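Side-chain contacts in chitinase (Thermococcus chitonophagus, PDB 5XSW), which probably cleaves chitin internally as an endochitinase and holds chitin-derived sugars in a cleft of its helical domain: residues A[203-208]-A[376-381]; A[211-216]-A[335-340]; A[255-260]-A[293-298]. One frame throughout, in Å; residues are numbered along the deposited sequence.

Contact 1: A[203-208]-A[376-381]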
loop_
_atom_site.group_PDB
_atom_site.type_symbol
_atom_site.label_atom_id
_atom_site.label_comp_id
_atom_site.label_asym_id
_atom_site.label_seq_id
_atom_site.Cartn_x
_atom_site.Cartn_y
_atom_site.Cartn_z
ATOM N N PRO A 203 23.393 -0.986 9.787
ATOM C CA PRO A 203 23.484 -2.049 8.785
ATOM C C PRO A 203 23.247 -3.414 9.388
ATOM O O PRO A 203 22.701 -4.275 8.694
ATOM C CB PRO A 203 24.967 -1.944 8.255
ATOM C CG PRO A 203 25.378 -0.524 8.574
ATOM C CD PRO A 203 24.607 -0.151 9.863
ATOM N N ASN A 204 23.635 -3.642 10.649
ATOM C CA ASN A 204 23.423 -4.970 11.226
ATOM C C ASN A 204 21.893 -5.276 11.384
ATOM O O ASN A 204 21.455 -6.425 11.329
ATOM C CB ASN A 204 24.070 -5.053 12.607
ATOM C CG ASN A 204 25.603 -5.090 12.528
ATOM O OD1 ASN A 204 26.183 -5.502 11.516
ATOM N ND2 ASN A 204 26.254 -4.620 13.598
ATOM N N PHE A 205 21.118 -4.232 11.605
ATOM C CA PHE A 205 19.665 -4.438 11.779
ATOM C C PHE A 205 19.078 -4.877 10.392
ATOM O O PHE A 205 18.294 -5.809 10.325
ATOM C CB PHE A 205 18.982 -3.166 12.256
ATOM C CG PHE A 205 17.473 -3.325 12.345
ATOM C CD1 PHE A 205 16.930 -3.966 13.443
ATOM C CD2 PHE A 205 16.639 -2.915 11.286
ATOM C CE1 PHE A 205 15.538 -4.196 13.546
ATOM C CE2 PHE A 205 15.230 -3.144 11.356
ATOM C CZ PHE A 205 14.701 -3.783 12.504
ATOM N N LEU A 206 19.441 -4.180 9.315
ATOM C CA LEU A 206 18.928 -4.576 7.954
ATOM C C LEU A 206 19.413 -5.966 7.586
ATOM O O LEU A 206 18.685 -6.749 6.970
ATOM C CB LEU A 206 19.366 -3.579 6.847
ATOM C CG LEU A 206 18.640 -2.222 6.958
ATOM C CD1 LEU A 206 19.070 -1.223 5.891
ATOM C CD2 LEU A 206 17.074 -2.403 6.826
ATOM N N MET A 207 20.612 -6.318 8.033
ATOM C CA MET A 207 21.185 -7.660 7.782
ATOM C C MET A 207 20.344 -8.742 8.489
ATOM O O MET A 207 19.989 -9.808 7.922
ATOM C CB MET A 207 22.650 -7.736 8.276
ATOM C CG MET A 207 23.640 -6.988 7.375
ATOM S SD MET A 207 24.120 -7.936 5.868
ATOM C CE MET A 207 25.000 -9.354 6.542
ATOM N N ALA A 208 20.032 -8.448 9.735
ATOM C CA ALA A 208 19.270 -9.343 10.567
ATOM C C ALA A 208 17.867 -9.502 9.970
ATOM O O ALA A 208 17.306 -10.604 9.966
ATOM C CB ALA A 208 19.136 -8.764 12.008
ATOM N N PRO A 376 12.060 -11.532 18.339
ATOM C CA PRO A 376 13.256 -12.025 19.043
ATOM C C PRO A 376 14.392 -12.460 18.080
ATOM O O PRO A 376 15.553 -12.324 18.417
ATOM C CB PRO A 376 12.741 -13.258 19.832
ATOM C CG PRO A 376 11.446 -13.688 19.107
ATOM C CD PRO A 376 10.850 -12.337 18.668
ATOM N N THR A 377 14.069 -13.016 16.930
ATOM C CA THR A 377 15.131 -13.389 15.979
ATOM C C THR A 377 15.922 -12.163 15.516
ATOM O O THR A 377 17.153 -12.164 15.542
ATOM C CB THR A 377 14.543 -14.107 14.730
ATOM O OG1 THR A 377 13.828 -15.287 15.145
ATOM C CG2 THR A 377 15.654 -14.532 13.712
ATOM N N VAL A 378 15.212 -11.131 15.063
ATOM C CA VAL A 378 15.870 -9.990 14.436
ATOM C C VAL A 378 16.686 -9.249 15.516
ATOM O O VAL A 378 17.821 -8.803 15.307
ATOM C CB VAL A 378 14.823 -9.055 13.775
ATOM C CG1 VAL A 378 15.454 -7.719 13.387
ATOM C CG2 VAL A 378 14.241 -9.764 12.453
ATOM N N ILE A 379 16.103 -9.155 16.704
ATOM C CA ILE A 379 16.794 -8.444 17.786
ATOM C C ILE A 379 18.027 -9.202 18.247
ATOM O O ILE A 379 19.108 -8.604 18.398
ATOM C CB ILE A 379 15.790 -8.192 18.953
ATOM C CG1 ILE A 379 15.186 -6.796 18.787
ATOM C CG2 ILE A 379 16.393 -8.471 20.243
ATOM C CD1 ILE A 379 14.214 -6.709 17.707
ATOM N N ASN A 380 17.898 -10.516 18.414
ATOM C CA ASN A 380 19.051 -11.351 18.785
ATOM C C ASN A 380 20.177 -11.286 17.749
ATOM O O ASN A 380 21.359 -11.165 18.094
ATOM C CB ASN A 380 18.609 -12.803 18.985
ATOM C CG ASN A 380 17.770 -12.958 20.280
ATOM O OD1 ASN A 380 17.986 -12.252 21.290
ATOM N ND2 ASN A 380 16.780 -13.829 20.231
ATOM N N ILE A 381 19.830 -11.354 16.473
ATOM C CA ILE A 381 20.893 -11.322 15.448
ATOM C C ILE A 381 21.551 -9.936 15.379
ATOM O O ILE A 381 22.789 -9.832 15.248
ATOM C CB ILE A 381 20.337 -11.759 14.039
ATOM C CG1 ILE A 381 19.966 -13.240 14.093
ATOM C CG2 ILE A 381 21.373 -11.523 12.915
ATOM C CD1 ILE A 381 19.336 -13.796 12.758
#

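Contact 2: A[211-216]-A[335-340]. With NAG (2-acetamido-2-deoxy-beta-D-glucopyranose), chain C; NDG (2-acetamido-2-deoxy-alpha-D-glucopyranose), chain B; NAG (2-acetamido-2-deoxy-beta-D-glucopyranose), chain D; GOL (glycerol), chain I.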
loop_
_atom_site.group_PDB
_atom_site.type_symbol
_atom_site.label_atom_id
_atom_site.label_comp_id
_atom_site.label_asym_id
_atom_site.label_seq_id
_atom_site.Cartn_x
_atom_site.Cartn_y
_atom_site.Cartn_z
ATOM N N ALA A 211 17.828 -11.681 6.927
ATOM C CA ALA A 211 18.099 -13.076 7.243
ATOM C C ALA A 211 16.776 -13.781 7.703
ATOM O O ALA A 211 16.431 -14.906 7.268
ATOM C CB ALA A 211 19.187 -13.164 8.333
ATOM N N LYS A 212 16.043 -13.096 8.579
ATOM C CA LYS A 212 14.750 -13.610 9.077
ATOM C C LYS A 212 13.747 -13.708 7.928
ATOM O O LYS A 212 13.067 -14.753 7.771
ATOM C CB LYS A 212 14.210 -12.701 10.210
ATOM C CG LYS A 212 12.767 -13.057 10.637
ATOM C CD LYS A 212 12.705 -14.521 11.143
ATOM C CE LYS A 212 11.328 -15.117 10.885
ATOM N NZ LYS A 212 11.197 -16.547 11.218
ATOM N N GLU A 213 13.640 -12.656 7.130
ATOM C CA GLU A 213 12.582 -12.587 6.091
ATOM C C GLU A 213 12.766 -13.594 4.978
ATOM O O GLU A 213 11.771 -14.150 4.479
ATOM C CB GLU A 213 12.525 -11.198 5.457
ATOM C CG GLU A 213 11.940 -10.143 6.450
ATOM C CD GLU A 213 10.458 -10.322 6.726
ATOM O OE1 GLU A 213 9.957 -9.516 7.556
ATOM O OE2 GLU A 213 9.789 -11.189 6.066
ATOM N N ASN A 214 14.016 -13.794 4.529
ATOM C CA ASN A 214 14.229 -14.702 3.382
ATOM C C ASN A 214 15.662 -15.166 3.251
ATOM O O ASN A 214 16.155 -15.341 2.137
ATOM C CB ASN A 214 13.768 -13.963 2.093
ATOM C CG ASN A 214 13.655 -14.860 0.838
ATOM O OD1 ASN A 214 13.585 -16.089 0.914
ATOM N ND2 ASN A 214 13.648 -14.203 -0.347
ATOM N N TRP A 215 16.333 -15.335 4.381
ATOM C CA TRP A 215 17.704 -15.858 4.367
ATOM C C TRP A 215 18.572 -15.007 3.428
ATOM O O TRP A 215 19.467 -15.528 2.792
ATOM C CB TRP A 215 17.714 -17.341 3.888
ATOM C CG TRP A 215 17.349 -18.351 4.926
ATOM C CD1 TRP A 215 16.077 -18.922 5.130
ATOM C CD2 TRP A 215 18.196 -18.892 5.964
ATOM N NE1 TRP A 215 16.155 -19.839 6.150
ATOM C CE2 TRP A 215 17.419 -19.827 6.697
ATOM C CE3 TRP A 215 19.546 -18.708 6.318
ATOM C CZ2 TRP A 215 17.947 -20.586 7.760
ATOM C CZ3 TRP A 215 20.076 -19.478 7.381
ATOM C CH2 TRP A 215 19.257 -20.373 8.119
ATOM N N GLY A 216 18.306 -13.707 3.307
ATOM C CA GLY A 216 18.999 -12.948 2.253
ATOM C C GLY A 216 20.490 -12.807 2.557
ATOM O O GLY A 216 21.326 -12.751 1.660
ATOM N N GLY A 335 6.187 -3.746 13.879
ATOM C CA GLY A 335 5.408 -2.965 12.938
ATOM C C GLY A 335 5.785 -3.348 11.491
ATOM O O GLY A 335 4.989 -3.230 10.539
ATOM N N TYR A 336 7.030 -3.741 11.308
ATOM C CA TYR A 336 7.497 -4.107 9.945
ATOM C C TYR A 336 6.829 -5.385 9.532
ATOM O O TYR A 336 6.338 -5.514 8.391
ATOM C CB TYR A 336 9.004 -4.306 9.903
ATOM C CG TYR A 336 9.496 -4.603 8.471
ATOM C CD1 TYR A 336 9.808 -3.572 7.607
ATOM C CD2 TYR A 336 9.664 -5.911 8.051
ATOM C CE1 TYR A 336 10.294 -3.820 6.309
ATOM C CE2 TYR A 336 10.127 -6.200 6.756
ATOM C CZ TYR A 336 10.421 -5.152 5.898
ATOM O OH TYR A 336 10.887 -5.432 4.633
ATOM N N ASN A 337 6.780 -6.320 10.465
ATOM C CA ASN A 337 6.171 -7.634 10.166
ATOM C C ASN A 337 4.616 -7.634 10.262
ATOM O O ASN A 337 3.943 -8.215 9.407
ATOM C CB ASN A 337 6.731 -8.671 11.117
ATOM C CG ASN A 337 6.118 -10.074 10.916
ATOM O OD1 ASN A 337 5.577 -10.636 11.852
ATOM N ND2 ASN A 337 6.205 -10.626 9.677
ATOM N N ARG A 338 4.047 -6.947 11.247
ATOM C CA ARG A 338 2.582 -7.024 11.464
ATOM C C ARG A 338 1.838 -5.752 11.067
ATOM O O ARG A 338 0.624 -5.732 11.073
ATOM C CB ARG A 338 2.298 -7.359 12.927
ATOM C CG ARG A 338 2.763 -8.735 13.396
ATOM C CD ARG A 338 2.226 -9.971 12.652
ATOM N NE ARG A 338 0.790 -9.937 12.385
ATOM C CZ ARG A 338 -0.171 -10.268 13.241
ATOM N NH1 ARG A 338 0.127 -10.671 14.470
ATOM N NH2 ARG A 338 -1.445 -10.228 12.839
ATOM N N GLY A 339 2.564 -4.687 10.727
ATOM C CA GLY A 339 1.996 -3.459 10.193
ATOM C C GLY A 339 1.830 -2.368 11.275
ATOM O O GLY A 339 1.817 -2.652 12.481
ATOM N N VAL A 340 1.664 -1.131 10.869
ATOM C CA VAL A 340 1.518 -0.046 11.866
ATOM C C VAL A 340 0.162 -0.069 12.572
ATOM O O VAL A 340 0.012 0.516 13.675
ATOM C CB VAL A 340 1.748 1.350 11.219
ATOM C CG1 VAL A 340 3.159 1.457 10.659
ATOM C CG2 VAL A 340 0.704 1.638 10.108
HETATM C C1 NAG C . 9.361 -15.807 6.256
HETATM C C2 NAG C . 8.662 -15.326 5.042
HETATM C C3 NAG C . 8.271 -13.863 5.174
HETATM C C4 NAG C . 7.512 -13.578 6.436
HETATM C C5 NAG C . 8.309 -14.053 7.582
HETATM C C6 NAG C . 7.509 -13.837 8.838
HETATM C C7 NAG C . 9.143 -16.201 2.714
HETATM C C8 NAG C . 10.132 -16.315 1.525
HETATM N N2 NAG C . 9.550 -15.516 3.876
HETATM O O3 NAG C . 7.483 -13.406 4.053
HETATM O O4 NAG C . 7.393 -12.156 6.650
HETATM O O5 NAG C . 8.591 -15.492 7.471
HETATM O O6 NAG C . 8.327 -14.443 9.832
HETATM O O7 NAG C . 7.996 -16.663 2.693
HETATM C C1 NDG B . 11.102 -20.542 8.057
HETATM C C2 NDG B . 10.467 -19.506 8.979
HETATM C C3 NDG B . 9.688 -18.473 8.234
HETATM C C4 NDG B . 10.424 -17.845 7.065
HETATM C C5 NDG B . 10.995 -18.937 6.152
HETATM C C6 NDG B . 11.987 -18.376 5.144
HETATM C C7 NDG B . 9.873 -20.233 11.297
HETATM C C8 NDG B . 8.900 -20.941 12.307
HETATM O O5 NDG B . 11.783 -19.890 6.902
HETATM O O3 NDG B . 9.342 -17.441 9.192
HETATM O O4 NDG B . 9.483 -17.216 6.195
HETATM O O6 NDG B . 12.378 -19.392 4.212
HETATM O O7 NDG B . 10.866 -19.636 11.667
HETATM N N2 NDG B . 9.586 -20.220 9.896
HETATM O O1 NDG B . 10.135 -21.324 7.498
HETATM C C1 NAG D . -5.055 -13.682 12.786
HETATM C C2 NAG D . -4.583 -12.243 12.778
HETATM C C3 NAG D . -4.505 -11.738 11.370
HETATM C C4 NAG D . -3.683 -12.605 10.488
HETATM C C5 NAG D . -4.210 -13.992 10.509
HETATM C C6 NAG D . -3.276 -14.898 9.656
HETATM C C7 NAG D . -5.192 -10.600 14.558
HETATM C C8 NAG D . -6.269 -9.784 15.303
HETATM N N2 NAG D . -5.576 -11.479 13.506
HETATM O O3 NAG D . -4.012 -10.394 11.336
HETATM O O4 NAG D . -3.828 -12.154 9.091
HETATM O O5 NAG D . -4.210 -14.501 11.887
HETATM O O6 NAG D . -3.813 -16.191 9.800
HETATM O O7 NAG D . -4.004 -10.445 14.790
HETATM C C1 GOL I . 4.816 -8.383 6.329
HETATM O O1 GOL I . 4.668 -7.037 5.952
HETATM C C2 GOL I . 6.009 -8.837 5.541
HETATM O O2 GOL I . 5.875 -8.449 4.172
HETATM C C3 GOL I . 7.311 -8.480 6.241
HETATM O O3 GOL I . 7.462 -9.135 7.502
#

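Contact 3: A[255-260]-A[293-298]. With PO4 (phosphate ion), chain E; PO4 (phosphate ion), chain M.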
loop_
_atom_site.group_PDB
_atom_site.type_symbol
_atom_site.label_atom_id
_atom_site.label_comp_id
_atom_site.label_asym_id
_atom_site.label_seq_id
_atom_site.Cartn_x
_atom_site.Cartn_y
_atom_site.Cartn_z
ATOM N N GLY A 255 1.762 -3.529 -1.547
ATOM C CA GLY A 255 0.900 -2.525 -0.914
ATOM C C GLY A 255 1.782 -1.534 -0.096
ATOM O O GLY A 255 1.661 -0.312 -0.215
ATOM N N ASN A 256 2.672 -2.070 0.725
ATOM C CA ASN A 256 3.604 -1.219 1.515
ATOM C C ASN A 256 4.499 -0.372 0.619
ATOM O O ASN A 256 4.711 0.822 0.872
ATOM C CB ASN A 256 4.442 -2.099 2.439
ATOM C CG ASN A 256 5.416 -1.262 3.325
ATOM O OD1 ASN A 256 6.578 -1.167 2.996
ATOM N ND2 ASN A 256 4.933 -0.696 4.438
ATOM N N PHE A 257 4.975 -0.958 -0.497
ATOM C CA PHE A 257 5.757 -0.186 -1.484
ATOM C C PHE A 257 4.972 0.953 -2.065
ATOM O O PHE A 257 5.467 2.099 -2.219
ATOM C CB PHE A 257 6.247 -1.135 -2.635
ATOM C CG PHE A 257 7.211 -0.502 -3.563
ATOM C CD1 PHE A 257 8.574 -0.545 -3.286
ATOM C CD2 PHE A 257 6.770 0.124 -4.740
ATOM C CE1 PHE A 257 9.546 0.050 -4.173
ATOM C CE2 PHE A 257 7.688 0.697 -5.660
ATOM C CZ PHE A 257 9.082 0.700 -5.379
ATOM N N ASN A 258 3.736 0.655 -2.465
ATOM C CA ASN A 258 2.847 1.687 -2.993
ATOM C C ASN A 258 2.647 2.831 -1.970
ATOM O O ASN A 258 2.655 4.014 -2.298
ATOM C CB ASN A 258 1.473 1.040 -3.346
ATOM C CG ASN A 258 0.451 2.055 -3.920
ATOM O OD1 ASN A 258 -0.154 2.853 -3.190
ATOM N ND2 ASN A 258 0.245 2.002 -5.221
ATOM N N GLN A 259 2.460 2.451 -0.729
ATOM C CA GLN A 259 2.236 3.468 0.315
ATOM C C GLN A 259 3.492 4.358 0.562
ATOM O O GLN A 259 3.409 5.610 0.678
ATOM C CB GLN A 259 1.802 2.734 1.590
ATOM C CG GLN A 259 1.669 3.584 2.843
ATOM C CD GLN A 259 1.330 2.706 4.031
ATOM O OE1 GLN A 259 0.259 2.835 4.623
ATOM N NE2 GLN A 259 2.185 1.752 4.305
ATOM N N ILE A 260 4.679 3.756 0.623
ATOM C CA ILE A 260 5.852 4.618 0.886
ATOM C C ILE A 260 6.236 5.447 -0.312
ATOM O O ILE A 260 6.674 6.591 -0.160
ATOM C CB ILE A 260 7.089 3.834 1.403
ATOM C CG1 ILE A 260 7.610 2.852 0.385
ATOM C CG2 ILE A 260 6.759 3.180 2.755
ATOM C CD1 ILE A 260 8.756 1.957 0.937
ATOM N N PRO A 293 17.747 -2.593 -0.146
ATOM C CA PRO A 293 17.979 -2.160 1.249
ATOM C C PRO A 293 17.586 -0.698 1.511
ATOM O O PRO A 293 17.134 -0.376 2.614
ATOM C CB PRO A 293 19.510 -2.406 1.450
ATOM C CG PRO A 293 20.070 -2.371 0.001
ATOM C CD PRO A 293 18.978 -3.099 -0.775
ATOM N N ILE A 294 17.667 0.164 0.515
ATOM C CA ILE A 294 17.176 1.535 0.703
ATOM C C ILE A 294 15.647 1.572 0.849
ATOM O O ILE A 294 15.092 2.261 1.733
ATOM C CB ILE A 294 17.670 2.411 -0.475
ATOM C CG1 ILE A 294 19.203 2.542 -0.337
ATOM C CG2 ILE A 294 16.991 3.804 -0.436
ATOM C CD1 ILE A 294 19.886 2.769 -1.727
ATOM N N VAL A 295 14.942 0.781 0.036
ATOM C CA VAL A 295 13.474 0.677 0.192
ATOM C C VAL A 295 13.098 0.154 1.596
ATOM O O VAL A 295 12.236 0.699 2.224
ATOM C CB VAL A 295 12.854 -0.253 -0.907
ATOM C CG1 VAL A 295 11.329 -0.470 -0.681
ATOM C CG2 VAL A 295 13.123 0.386 -2.274
ATOM N N ALA A 296 13.732 -0.914 2.038
ATOM C CA ALA A 296 13.463 -1.436 3.363
ATOM C C ALA A 296 13.716 -0.376 4.452
ATOM O O ALA A 296 12.892 -0.218 5.364
ATOM C CB ALA A 296 14.314 -2.705 3.651
ATOM N N ALA A 297 14.830 0.350 4.324
ATOM C CA ALA A 297 15.156 1.452 5.279
ATOM C C ALA A 297 14.067 2.542 5.272
ATOM O O ALA A 297 13.663 3.010 6.293
ATOM C CB ALA A 297 16.513 2.049 4.917
ATOM N N VAL A 298 13.578 2.943 4.097
ATOM C CA VAL A 298 12.513 3.928 4.039
ATOM C C VAL A 298 11.226 3.386 4.642
ATOM O O VAL A 298 10.515 4.122 5.316
ATOM C CB VAL A 298 12.273 4.411 2.574
ATOM C CG1 VAL A 298 11.024 5.334 2.438
ATOM C CG2 VAL A 298 13.591 5.167 2.076
HETATM P P PO4 E . 1.689 -0.801 6.700
HETATM O O1 PO4 E . 2.150 -1.614 5.546
HETATM O O2 PO4 E . 2.071 0.653 6.653
HETATM O O3 PO4 E . 0.193 -0.964 6.742
HETATM O O4 PO4 E . 2.261 -1.183 8.000
HETATM P P PO4 M . -0.548 -6.519 -1.866
HETATM O O1 PO4 M . 0.943 -6.399 -1.871
HETATM O O2 PO4 M . -0.876 -7.981 -1.958
HETATM O O3 PO4 M . -1.192 -5.898 -3.076
HETATM O O4 PO4 M . -1.011 -5.945 -0.586
#

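Contact 1: A[203-208]-A[376-381]
The carbonyl oxygen of Val378 is hydrogen-bonded by the hydroxyl of Thr382 one turn further on, and the methyl of Ala208 rests against the same oxygen, with CB 3.6 Å from O. This is the heart of a buried helix pair in the helical domain of the chitinase. Segments 203-208 and 376-381 run roughly antiparallel, at 140°, and their axes come within 8.6 Å. Such close approach is consistent with the small side chain of Ala208 at the crossing: its CA lies 5.2 Å from that of Val378.

One methyl thus serves two neighbours on helix 374-386. Besides the Val378 carbonyl, Ala208 CB meets CG2 of Ile381 at 3.7 Å. Ile381 places that branch anti to its own backbone N, while CG1 (chi1 -68°) takes the position anti to the carbonyl carbon. On the other flank of Ala208 stands Phe205. Its CB starts away from helix 374-386, but CG anti to the backbone N (chi1 176°) swings the ring back across the gap to Val378, which it approaches obliquely. The ring also packs edge-to-face on Phe151 and touches Asp333 of helix 327-338, so a third helix closes over this flank.

At the far end of the pair Asn204 ND2 bonds Asp386 OD1 on helix 374-386, while Gly165 N, from a loop, donates to OD1 of the same amide. The apolar contact is tightest where Phe205 CE1 meets Val378 CG1, at 3.5 Å.

Contact 2: A[211-216]-A[335-340]
Glu213 and Asn337 stand near the ends of two helices facing each other across a cleft, their CA atoms 9.1 Å apart; beyond them the chain leaves helical geometry with positive phi at Trp215 and at Gly339. The direct touch is slight. Glu213 OE1 lies in the plane of the Tyr336 ring, at its edge and 3.4 Å from CE2, while the ring is anchored at its far end by a bond from OH to Phe250 O.

A glycerol, probably from the crystallisation liquor, bridges the two segments. It gives O3 to Glu213 OE1 at 2.5 Å and receives Asn337 ND2 on the same O3 at 2.9 Å, in a nearly straight hydrogen bond (N-H...O 178°). Glu213 OE1 is also held by His374 NE2, and Asn337 OD1 by Phe371 N, which fixes the rotation of both groups. The Glu213 chain, with CG anti to the carbonyl carbon and a bend at chi2 (-70°), brings its carboxylate into the cleft.

This is the sugar-binding cleft of a helical domain that recalls lysozyme-like folds, here holding two joined N-acetylglucosamine units. The sugar farther along toward Glu213 gives its O4 to OE2 at 2.6 Å and its acetamido N2 to Glu213 O at 2.7 Å, so that one residue grips it by side chain and backbone. Lys212 NZ binds O3 of the other sugar at 2.9 Å and is steadied by Asn174 OD1 and Gly372 O.

Arg338 points to the dimer partner: its NH2 reaches acetamido O7 of a sugar that occupies the cleft of the second subunit, at 3.2 Å, and Arg338 of that subunit returns the reach to the sugar beside Glu213.

Contact 3: A[255-260]-A[293-298]
Segments 255-260 and 293-298 are helical turns whose axes cross at 75° and stay 10.8 Å apart, with CA pairs Phe257-Val295 at 7.9 Å and Ile260-Val298 at 7.4 Å. It is a steeply crossed helix pair in the buried core of the helical domain, where helix 254-263 lies over helix 288-311 just beyond the kink at Pro293, whose nitrogen has no hydrogen to give to the preceding turn.

At that separation side chains must span the gap. Val295 is the common partner of Phe257 and Ile260: its CG1 sits near the plane of the Phe257 ring at the ring edge, 3.8 Å from CD1, and also meets Ile260 CD1 at 3.9 Å. The ring and the isoleucine chain each cross the valine at about a right angle. Ile260 carries CG1 between backbone N and carbonyl carbon (chi1 64°), a crowded position, from which the extended chain sends CD1 across to Val295 and more loosely to Val298 CG1. Tyr277 and Met278 pack on Val295 as well.

A polar link runs alongside, from Asn256 OD1 to Ser299 OG. The other end of that amide faces the dimer interface and a phosphate, probably from the crystallisation liquor, shared with Ser254 and Gly255 of the second subunit. Asn256 ND2 donates to phosphate O1 at 3.1 Å, and Gln259 NE2 donates to O2 at 2.6 Å.

From the N terminus the chain first lays down the β-rich part and then enters the helical domain, where the six segments follow as 203-208, 211-216, 255-260, 293-298, 335-340 and 376-381. The three contacts nest without crossing: contact 3 closes the short inner loop of 32 residues, contact 2 encloses it, and contact 1 encloses both. Contacts 1 and 2 share helix 203-214 and touch where Lys212 packs on Thr377 and Val378, so the buried helix pair backs the sugar cleft. Leu206 reaches Pro293, Ala296 and Ala297, joining contact 1 to contact 3. Contacts 2 and 3 both border the second subunit.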